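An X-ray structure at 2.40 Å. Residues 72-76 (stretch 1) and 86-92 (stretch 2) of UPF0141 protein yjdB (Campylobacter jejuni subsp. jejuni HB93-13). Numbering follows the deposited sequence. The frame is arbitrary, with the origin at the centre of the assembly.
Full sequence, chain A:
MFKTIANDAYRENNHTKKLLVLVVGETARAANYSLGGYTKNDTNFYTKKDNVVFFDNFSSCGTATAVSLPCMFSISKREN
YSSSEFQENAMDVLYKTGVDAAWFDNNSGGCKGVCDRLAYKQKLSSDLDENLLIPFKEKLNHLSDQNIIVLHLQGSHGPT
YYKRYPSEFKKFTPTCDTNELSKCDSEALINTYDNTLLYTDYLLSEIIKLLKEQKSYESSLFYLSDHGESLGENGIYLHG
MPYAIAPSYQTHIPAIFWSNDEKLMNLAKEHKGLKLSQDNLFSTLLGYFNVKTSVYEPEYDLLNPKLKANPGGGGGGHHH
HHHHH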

# COMPACT_ATOMS: atom_id res chain seq x y z
N MET A 72 3.07 -9.27 4.18
CA MET A 72 2.45 -9.00 2.88
C MET A 72 3.47 -9.25 1.74
O MET A 72 3.10 -9.62 0.64
CB MET A 72 1.87 -7.56 2.81
CG MET A 72 2.87 -6.43 2.53
SD MET A 72 2.10 -4.81 2.21
CE MET A 72 1.71 -4.21 3.87
N PHE A 73 4.76 -9.05 2.04
CA PHE A 73 5.82 -9.23 1.06
C PHE A 73 6.38 -10.66 1.08
O PHE A 73 7.15 -11.07 0.19
CB PHE A 73 6.95 -8.23 1.32
CG PHE A 73 6.72 -6.86 0.73
CD1 PHE A 73 6.20 -5.83 1.51
CD2 PHE A 73 7.04 -6.60 -0.60
CE1 PHE A 73 5.99 -4.56 0.96
CE2 PHE A 73 6.83 -5.34 -1.15
CZ PHE A 73 6.31 -4.32 -0.36
N SER A 74 6.00 -11.42 2.10
CA SER A 74 6.48 -12.79 2.23
C SER A 74 5.65 -13.75 1.37
O SER A 74 4.53 -13.43 0.97
CB SER A 74 6.46 -13.23 3.69
OG SER A 74 6.48 -14.65 3.81
N ILE A 75 6.24 -14.90 1.05
CA ILE A 75 5.54 -15.98 0.36
C ILE A 75 4.44 -16.56 1.25
O ILE A 75 3.43 -17.07 0.75
CB ILE A 75 6.52 -17.10 -0.09
CG1 ILE A 75 5.82 -18.15 -0.95
CG2 ILE A 75 7.22 -17.74 1.11
CD1 ILE A 75 6.80 -19.09 -1.67
N SER A 76 4.64 -16.50 2.57
CA SER A 76 3.64 -17.03 3.51
C SER A 76 2.37 -16.19 3.51
O SER A 76 2.42 -14.95 3.40
CB SER A 76 4.20 -17.12 4.92
OG SER A 76 5.54 -17.57 4.91
N PHE A 86 12.93 -16.03 8.26
CA PHE A 86 14.03 -15.18 7.86
C PHE A 86 14.51 -15.65 6.47
O PHE A 86 15.38 -16.53 6.34
CB PHE A 86 15.15 -15.25 8.90
CG PHE A 86 16.30 -14.32 8.62
CD1 PHE A 86 16.06 -12.99 8.26
CD2 PHE A 86 17.61 -14.75 8.75
CE1 PHE A 86 17.11 -12.11 8.01
CE2 PHE A 86 18.68 -13.87 8.50
CZ PHE A 86 18.43 -12.56 8.13
N GLN A 87 13.92 -15.06 5.43
CA GLN A 87 14.05 -15.57 4.08
C GLN A 87 13.77 -14.48 3.04
O GLN A 87 13.31 -13.40 3.40
CB GLN A 87 13.10 -16.74 3.86
CG GLN A 87 11.66 -16.29 3.77
CD GLN A 87 10.68 -17.41 4.02
OE1 GLN A 87 10.91 -18.29 4.86
NE2 GLN A 87 9.58 -17.39 3.29
N GLU A 88 14.01 -14.78 1.77
CA GLU A 88 13.76 -13.82 0.69
C GLU A 88 12.28 -13.47 0.59
O GLU A 88 11.43 -14.28 0.95
CB GLU A 88 14.25 -14.40 -0.66
CG GLU A 88 15.77 -14.59 -0.78
CD GLU A 88 16.20 -15.20 -2.12
OE1 GLU A 88 15.55 -16.17 -2.58
OE2 GLU A 88 17.20 -14.72 -2.70
N ASN A 89 11.97 -12.29 0.09
CA ASN A 89 10.58 -11.88 -0.08
C ASN A 89 10.33 -11.60 -1.55
O ASN A 89 11.22 -11.78 -2.36
CB ASN A 89 10.25 -10.63 0.79
CG ASN A 89 11.14 -9.40 0.45
OD1 ASN A 89 11.03 -8.82 -0.64
ND2 ASN A 89 12.02 -9.01 1.37
N ALA A 90 9.13 -11.16 -1.90
CA ALA A 90 8.81 -10.84 -3.29
C ALA A 90 9.82 -9.87 -3.95
O ALA A 90 10.13 -10.01 -5.12
CB ALA A 90 7.42 -10.26 -3.38
N MET A 91 10.33 -8.90 -3.20
CA MET A 91 11.27 -7.94 -3.76
C MET A 91 12.61 -8.59 -4.13
O MET A 91 13.26 -8.19 -5.09
CB MET A 91 11.52 -6.77 -2.78
CG MET A 91 10.28 -5.99 -2.38
SD MET A 91 9.46 -5.19 -3.76
CE MET A 91 10.81 -4.16 -4.36
N ASP A 92 13.05 -9.54 -3.32
CA ASP A 92 14.28 -10.27 -3.61
C ASP A 92 14.10 -11.09 -4.89
O ASP A 92 15.01 -11.22 -5.69
CB ASP A 92 14.64 -11.20 -2.45
CG ASP A 92 14.93 -10.47 -1.18
OD1 ASP A 92 15.80 -9.55 -1.18
OD2 ASP A 92 14.26 -10.80 -0.17

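Phe-73, Gln-87 and Asn-89 carry most of this small contact, in which the two stretches together bury 273 Å². Phe-73 loses the largest area, 91 Å², and it engages the other stretch through both its backbone and its ring. Its carbonyl accepts the one hydrogen bond that crosses between the stretches: Ala-90 N lies 2.9 Å from Phe-73 O, with an N-H...O angle of 172°, so the donor points almost straight at the oxygen. Ala-90 stands in the first turn of a helix, where amide groups lack the carbonyl partners of a preceding turn, and here the partner comes from the other stretch. Phe-73 O also sits 3.2 Å from Asn-89 CB, and the CB atoms of Phe-73 and Asn-89 are 4.1 Å apart, so Asn-89 packs beside the bond. The CA to CB bond of Phe-73 points toward stretch 2, and with chi1 at -83° (m) the ring reaches Met-91. Phe-73 CE2 approaches Met-91 SD to 3.7 Å; Met-91 SD lies 4.9 Å from the centroid of the Phe-73 ring and 69° off the ring normal, an oblique sulfur-aromatic contact. Met-91 has all three chi angles in the m well, and its CA to CB bond points sideways to stretch 1.

The side chain of Asn-89 makes no hydrogen bond across the stretches; its OD1 is used within its own stretch. Asn-89 occupies the N-cap position with chi1 in the p well, and Asn-89 OD1 accepts from Met-91 N at 2.7 Å and, weakly, from Asp-92 N at 3.4 Å. Asp-92 returns the favour: Asn-89 N donates to Asp-92 OD2 at 2.7 Å, closing a reciprocal pair of side chain to backbone bonds. These bonds lie at the start of the helix, next to Ala-90 N, which bonds to Phe-73 O, while Asn-89 ND2 is bonded elsewhere in the structure.

Gln-87, covered over 45 Å², serves the other end of the contact. Its CA to CB bond points toward stretch 1, and the extended chi2 (t) carries the amide out to the loop. Gln-87 NE2 comes within 3.2 Å of Ile-75 CG2, a tight contact, shorter than usual for a nitrogen and a methyl, and not a hydrogen bond. The hydroxyls are more distant, with Gln-87 NE2 4.2 Å from Ser-74 OG and 4.4 Å from Ser-76 OG. Within the loop, Ser-76 N donates to Ser-74 OG at 2.9 Å.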